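Local atomic coordinates of VIN1 (Oscarella pearsei, PDB entry 6BFI), a protein that binds actin filaments and may play a role in cell-cell adhesion, as a sponge member of the vinculin/alpha-catenin family. Residues L694-Y708 with L722-L736. Sequence-based numbering, arbitrary orientation.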
loop_
_atom_site.group_PDB
_atom_site.type_symbol
_atom_site.label_atom_id
_atom_site.label_comp_id
_atom_site.label_asym_id
_atom_site.label_seq_id
_atom_site.Cartn_x
_atom_site.Cartn_y
_atom_site.Cartn_z
ATOM N N LEU A 694 -11.138 -15.069 -18.509
ATOM C CA LEU A 694 -10.176 -15.789 -17.678
ATOM C C LEU A 694 -10.605 -15.795 -16.218
ATOM O O LEU A 694 -10.457 -16.808 -15.522
ATOM C CB LEU A 694 -8.786 -15.167 -17.814
ATOM C CG LEU A 694 -8.176 -15.035 -19.211
ATOM C CD1 LEU A 694 -6.722 -14.598 -19.115
ATOM C CD2 LEU A 694 -8.302 -16.334 -19.991
ATOM N N VAL A 695 -11.143 -14.673 -15.737
ATOM C CA VAL A 695 -11.504 -14.578 -14.327
ATOM C C VAL A 695 -12.722 -15.443 -14.019
ATOM O O VAL A 695 -12.768 -16.126 -12.990
ATOM C CB VAL A 695 -11.732 -13.109 -13.936
ATOM C CG1 VAL A 695 -12.307 -13.034 -12.551
ATOM C CG2 VAL A 695 -10.423 -12.340 -14.000
ATOM N N LYS A 696 -13.726 -15.431 -14.900
ATOM C CA LYS A 696 -14.889 -16.291 -14.702
ATOM C C LYS A 696 -14.488 -17.760 -14.713
ATOM O O LYS A 696 -14.906 -18.539 -13.846
ATOM C CB LYS A 696 -15.942 -16.011 -15.773
ATOM C CG LYS A 696 -17.027 -15.036 -15.349
ATOM C CD LYS A 696 -18.040 -14.836 -16.463
ATOM C CE LYS A 696 -19.218 -14.002 -16.001
ATOM N NZ LYS A 696 -20.200 -13.761 -17.099
ATOM N N GLN A 697 -13.669 -18.155 -15.693
ATOM C CA GLN A 697 -13.179 -19.531 -15.737
ATOM C C GLN A 697 -12.435 -19.890 -14.456
ATOM O O GLN A 697 -12.614 -20.987 -13.908
ATOM C CB GLN A 697 -12.278 -19.720 -16.958
ATOM C CG GLN A 697 -11.811 -21.148 -17.194
ATOM C CD GLN A 697 -12.820 -21.985 -17.963
ATOM O OE1 GLN A 697 -14.026 -21.736 -17.914
ATOM N NE2 GLN A 697 -12.326 -22.983 -18.686
ATOM N N MET A 698 -11.609 -18.969 -13.952
ATOM C CA MET A 698 -10.874 -19.224 -12.719
ATOM C C MET A 698 -11.819 -19.394 -11.536
ATOM O O MET A 698 -11.575 -20.221 -10.649
ATOM C CB MET A 698 -9.882 -18.090 -12.460
ATOM C CG MET A 698 -8.899 -18.366 -11.336
ATOM S SD MET A 698 -7.662 -17.065 -11.170
ATOM C CE MET A 698 -7.145 -16.877 -12.875
ATOM N N ALA A 699 -12.906 -18.620 -11.507
ATOM C CA ALA A 699 -13.895 -18.776 -10.444
ATOM C C ALA A 699 -14.560 -20.146 -10.512
ATOM O O ALA A 699 -14.708 -20.826 -9.488
ATOM C CB ALA A 699 -14.940 -17.664 -10.531
ATOM N N ARG A 700 -14.966 -20.566 -11.715
ATOM C CA ARG A 700 -15.542 -21.899 -11.883
ATOM C C ARG A 700 -14.589 -22.973 -11.372
ATOM O O ARG A 700 -14.972 -23.842 -10.575
ATOM C CB ARG A 700 -15.879 -22.140 -13.357
ATOM C CG ARG A 700 -16.830 -21.126 -13.975
ATOM C CD ARG A 700 -17.080 -21.443 -15.444
ATOM N NE ARG A 700 -17.852 -20.401 -16.115
ATOM C CZ ARG A 700 -17.361 -19.570 -17.029
ATOM N NH1 ARG A 700 -16.091 -19.657 -17.399
ATOM N NH2 ARG A 700 -18.144 -18.655 -17.583
ATOM N N LYS A 701 -13.329 -22.915 -11.814
ATOM C CA LYS A 701 -12.338 -23.894 -11.381
ATOM C C LYS A 701 -12.167 -23.885 -9.867
ATOM O O LYS A 701 -12.042 -24.948 -9.245
ATOM C CB LYS A 701 -11.004 -23.622 -12.076
ATOM C CG LYS A 701 -11.039 -23.816 -13.588
ATOM C CD LYS A 701 -9.720 -23.403 -14.223
ATOM C CE LYS A 701 -9.701 -23.696 -15.714
ATOM N NZ LYS A 701 -9.847 -25.149 -15.995
ATOM N N MET A 702 -12.172 -22.700 -9.252
ATOM C CA MET A 702 -11.991 -22.624 -7.804
ATOM C C MET A 702 -13.179 -23.227 -7.065
ATOM O O MET A 702 -13.008 -23.859 -6.012
ATOM C CB MET A 702 -11.765 -21.173 -7.377
ATOM C CG MET A 702 -11.431 -21.005 -5.903
ATOM S SD MET A 702 -9.800 -21.642 -5.438
ATOM C CE MET A 702 -8.724 -20.451 -6.237
ATOM N N ALA A 703 -14.393 -23.044 -7.599
ATOM C CA ALA A 703 -15.559 -23.707 -7.024
ATOM C C ALA A 703 -15.433 -25.223 -7.129
ATOM O O ALA A 703 -15.767 -25.954 -6.181
ATOM C CB ALA A 703 -16.835 -23.226 -7.716
ATOM N N MET A 704 -14.948 -25.717 -8.273
ATOM C CA MET A 704 -14.699 -27.149 -8.399
ATOM C C MET A 704 -13.690 -27.624 -7.362
ATOM O O MET A 704 -13.851 -28.704 -6.777
ATOM C CB MET A 704 -14.219 -27.485 -9.810
ATOM C CG MET A 704 -15.229 -27.163 -10.893
ATOM S SD MET A 704 -16.868 -27.798 -10.496
ATOM C CE MET A 704 -16.567 -29.563 -10.466
ATOM N N MET A 705 -12.644 -26.826 -7.111
ATOM C CA MET A 705 -11.686 -27.182 -6.068
ATOM C C MET A 705 -12.374 -27.286 -4.715
ATOM O O MET A 705 -12.143 -28.240 -3.965
ATOM C CB MET A 705 -10.543 -26.168 -5.997
ATOM C CG MET A 705 -9.677 -26.378 -4.751
ATOM S SD MET A 705 -8.266 -25.276 -4.539
ATOM C CE MET A 705 -7.309 -25.684 -5.989
ATOM N N SER A 706 -13.220 -26.307 -4.384
ATOM C CA SER A 706 -13.979 -26.378 -3.139
ATOM C C SER A 706 -14.725 -27.701 -3.031
ATOM O O SER A 706 -14.643 -28.400 -2.009
ATOM C CB SER A 706 -14.952 -25.201 -3.053
ATOM O OG SER A 706 -15.816 -25.334 -1.937
ATOM N N LYS A 707 -15.441 -28.072 -4.097
ATOM C CA LYS A 707 -16.169 -29.339 -4.097
ATOM C C LYS A 707 -15.231 -30.523 -3.886
ATOM O O LYS A 707 -15.586 -31.492 -3.204
ATOM C CB LYS A 707 -16.948 -29.493 -5.403
ATOM C CG LYS A 707 -17.637 -30.839 -5.571
ATOM C CD LYS A 707 -18.537 -30.845 -6.795
ATOM C CE LYS A 707 -19.100 -32.230 -7.064
ATOM N NZ LYS A 707 -18.029 -33.202 -7.417
ATOM N N TYR A 708 -14.023 -30.460 -4.449
ATOM C CA TYR A 708 -13.107 -31.593 -4.355
ATOM C C TYR A 708 -12.457 -31.709 -2.980
ATOM O O TYR A 708 -12.191 -32.825 -2.522
ATOM C CB TYR A 708 -12.042 -31.493 -5.446
ATOM C CG TYR A 708 -12.618 -31.577 -6.841
ATOM C CD1 TYR A 708 -13.776 -32.306 -7.093
ATOM C CD2 TYR A 708 -12.014 -30.918 -7.905
ATOM C CE1 TYR A 708 -14.311 -32.384 -8.364
ATOM C CE2 TYR A 708 -12.544 -30.988 -9.180
ATOM C CZ TYR A 708 -13.690 -31.723 -9.402
ATOM O OH TYR A 708 -14.215 -31.796 -10.669
ATOM N N LEU A 722 -8.534 -32.754 -7.164
ATOM C CA LEU A 722 -8.040 -31.613 -6.400
ATOM C C LEU A 722 -6.697 -31.130 -6.938
ATOM O O LEU A 722 -6.504 -29.930 -7.168
ATOM C CB LEU A 722 -7.934 -31.980 -4.919
ATOM C CG LEU A 722 -7.230 -30.974 -4.002
ATOM C CD1 LEU A 722 -7.824 -29.578 -4.148
ATOM C CD2 LEU A 722 -7.293 -31.436 -2.554
ATOM N N ILE A 723 -5.759 -32.054 -7.150
ATOM C CA ILE A 723 -4.430 -31.669 -7.619
ATOM C C ILE A 723 -4.508 -31.075 -9.020
ATOM O O ILE A 723 -3.982 -29.982 -9.285
ATOM C CB ILE A 723 -3.480 -32.880 -7.571
ATOM C CG1 ILE A 723 -3.329 -33.377 -6.132
ATOM C CG2 ILE A 723 -2.134 -32.526 -8.177
ATOM C CD1 ILE A 723 -2.485 -34.627 -6.000
ATOM N N ARG A 724 -5.169 -31.787 -9.937
ATOM C CA ARG A 724 -5.317 -31.301 -11.304
ATOM C C ARG A 724 -6.022 -29.951 -11.336
ATOM O O ARG A 724 -5.633 -29.056 -12.097
ATOM C CB ARG A 724 -6.085 -32.328 -12.137
ATOM C CG ARG A 724 -6.440 -31.866 -13.535
ATOM C CD ARG A 724 -7.237 -32.930 -14.269
ATOM N NE ARG A 724 -8.423 -33.334 -13.518
ATOM C CZ ARG A 724 -9.588 -32.698 -13.567
ATOM N NH1 ARG A 724 -9.727 -31.622 -14.333
ATOM N NH2 ARG A 724 -10.616 -33.134 -12.851
ATOM N N MET A 725 -7.057 -29.784 -10.510
ATOM C CA MET A 725 -7.764 -28.510 -10.465
ATOM C C MET A 725 -6.852 -27.392 -9.974
ATOM O O MET A 725 -6.896 -26.271 -10.496
ATOM C CB MET A 725 -9.000 -28.629 -9.576
ATOM C CG MET A 725 -9.904 -27.414 -9.629
ATOM S SD MET A 725 -10.359 -27.003 -11.324
ATOM C CE MET A 725 -11.262 -28.472 -11.800
ATOM N N ALA A 726 -6.011 -27.680 -8.976
ATOM C CA ALA A 726 -5.058 -26.680 -8.504
ATOM C C ALA A 726 -4.090 -26.278 -9.605
ATOM O O ALA A 726 -3.791 -25.089 -9.774
ATOM C CB ALA A 726 -4.295 -27.208 -7.292
ATOM N N LYS A 727 -3.589 -27.254 -10.367
ATOM C CA LYS A 727 -2.672 -26.926 -11.454
ATOM C C LYS A 727 -3.365 -26.101 -12.536
ATOM O O LYS A 727 -2.773 -25.167 -13.093
ATOM C CB LYS A 727 -2.074 -28.206 -12.040
ATOM C CG LYS A 727 -1.233 -28.993 -11.046
ATOM C CD LYS A 727 -0.265 -29.935 -11.749
ATOM C CE LYS A 727 -0.636 -31.392 -11.526
ATOM N NZ LYS A 727 0.311 -32.307 -12.225
ATOM N N GLU A 728 -4.628 -26.421 -12.834
ATOM C CA GLU A 728 -5.370 -25.642 -13.822
ATOM C C GLU A 728 -5.587 -24.210 -13.347
ATOM O O GLU A 728 -5.464 -23.261 -14.135
ATOM C CB GLU A 728 -6.704 -26.323 -14.131
ATOM C CG GLU A 728 -6.606 -27.386 -15.218
ATOM C CD GLU A 728 -7.790 -28.336 -15.230
ATOM O OE1 GLU A 728 -7.581 -29.540 -15.490
ATOM O OE2 GLU A 728 -8.926 -27.884 -14.975
ATOM N N ILE A 729 -5.899 -24.029 -12.061
ATOM C CA ILE A 729 -6.041 -22.682 -11.516
ATOM C C ILE A 729 -4.714 -21.939 -11.583
ATOM O O ILE A 729 -4.673 -20.728 -11.833
ATOM C CB ILE A 729 -6.587 -22.739 -10.077
ATOM C CG1 ILE A 729 -8.004 -23.306 -10.068
ATOM C CG2 ILE A 729 -6.577 -21.357 -9.437
ATOM C CD1 ILE A 729 -8.591 -23.448 -8.685
ATOM N N ALA A 730 -3.605 -22.652 -11.368
ATOM C CA ALA A 730 -2.294 -22.015 -11.445
ATOM C C ALA A 730 -2.004 -21.527 -12.859
ATOM O O ALA A 730 -1.530 -20.401 -13.056
ATOM C CB ALA A 730 -1.210 -22.986 -10.975
ATOM N N LEU A 731 -2.286 -22.365 -13.861
ATOM C CA LEU A 731 -2.066 -21.954 -15.246
ATOM C C LEU A 731 -2.968 -20.781 -15.621
ATOM O O LEU A 731 -2.532 -19.841 -16.305
ATOM C CB LEU A 731 -2.298 -23.141 -16.180
ATOM C CG LEU A 731 -1.948 -22.954 -17.656
ATOM C CD1 LEU A 731 -0.510 -22.488 -17.812
ATOM C CD2 LEU A 731 -2.179 -24.249 -18.421
ATOM N N ASN A 732 -4.226 -20.816 -15.173
ATOM C CA ASN A 732 -5.120 -19.684 -15.397
ATOM C C ASN A 732 -4.568 -18.411 -14.768
ATOM O O ASN A 732 -4.667 -17.329 -15.357
ATOM C CB ASN A 732 -6.510 -19.995 -14.845
ATOM C CG ASN A 732 -7.489 -20.399 -15.928
ATOM O OD1 ASN A 732 -7.092 -20.824 -17.013
ATOM N ND2 ASN A 732 -8.778 -20.262 -15.640
ATOM N N ALA A 733 -3.983 -18.521 -13.573
ATOM C CA ALA A 733 -3.369 -17.358 -12.942
ATOM C C ALA A 733 -2.165 -16.863 -13.732
ATOM O O ALA A 733 -1.919 -15.651 -13.788
ATOM C CB ALA A 733 -2.962 -17.691 -11.508
ATOM N N GLN A 734 -1.408 -17.775 -14.347
ATOM C CA GLN A 734 -0.316 -17.359 -15.222
ATOM C C GLN A 734 -0.841 -16.523 -16.382
ATOM O O GLN A 734 -0.350 -15.416 -16.641
ATOM C CB GLN A 734 0.440 -18.580 -15.748
ATOM C CG GLN A 734 1.116 -19.422 -14.679
ATOM C CD GLN A 734 1.899 -20.583 -15.269
ATOM O OE1 GLN A 734 2.008 -20.718 -16.488
ATOM N NE2 GLN A 734 2.446 -21.428 -14.403
ATOM N N GLU A 735 -1.849 -17.040 -17.093
ATOM C CA GLU A 735 -2.401 -16.299 -18.225
ATOM C C GLU A 735 -2.983 -14.960 -17.783
ATOM O O GLU A 735 -2.829 -13.946 -18.478
ATOM C CB GLU A 735 -3.457 -17.144 -18.936
ATOM C CG GLU A 735 -2.879 -18.327 -19.695
ATOM C CD GLU A 735 -3.944 -19.295 -20.171
ATOM O OE1 GLU A 735 -5.036 -19.324 -19.568
ATOM O OE2 GLU A 735 -3.687 -20.028 -21.151
ATOM N N LEU A 736 -3.643 -14.934 -16.622
ATOM C CA LEU A 736 -4.173 -13.681 -16.095
ATOM C C LEU A 736 -3.057 -12.680 -15.830
ATOM O O LEU A 736 -3.205 -11.484 -16.109
ATOM C CB LEU A 736 -4.968 -13.940 -14.816
ATOM C CG LEU A 736 -5.464 -12.689 -14.086
ATOM C CD1 LEU A 736 -6.564 -12.002 -14.883
ATOM C CD2 LEU A 736 -5.936 -13.023 -12.679
#
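K701 has CG anti to its carbonyl carbon (chi1 -65°) and a chain extended to CE, which lays CD and CE across the N732 amide at about a right angle. A bend at chi4 then carries NZ to E728. NZ makes a salt bridge to E728 OE2 at 3.1 Å, from the anti side and well out of the carboxylate plane. R724 NH1 holds the other oxygen, OE1 of E728, at 3.2 Å on its syn side. K701, E728 and R724 thus form a salt-bridge network, and R724 also pairs with D721 and E650. N732 ND2 lies 3.6 Å from K701 CE. Shortening K701 to an alanine is likely to cost E728 the salt bridge to its OE2 and strip the aliphatic cover of CD and CE from the N732 amide.

The two helices run antiparallel in a helical bundle, as expected of the vinculin family, and pack by knobs into holes. M698 is a knob among I729, N732, A733 and L736, with CE 3.5 Å from N732 O. I729 returns the fit, its CD1 3.6 Å from M702 CA. M705 sends CE over A726, 3.6 Å from its CB. M725, bent at chi2 and chi3, folds against the K701 backbone, its CG 3.3 Å from K701 O. Its CE meets the ring of Y708 at the edge, 3.9 Å from CE2. The Y708 hydroxyl bonds E650 of helix 649-659. Helix 786-817 covers M698 and M702, while helix 763-778 packs on A726 and I729.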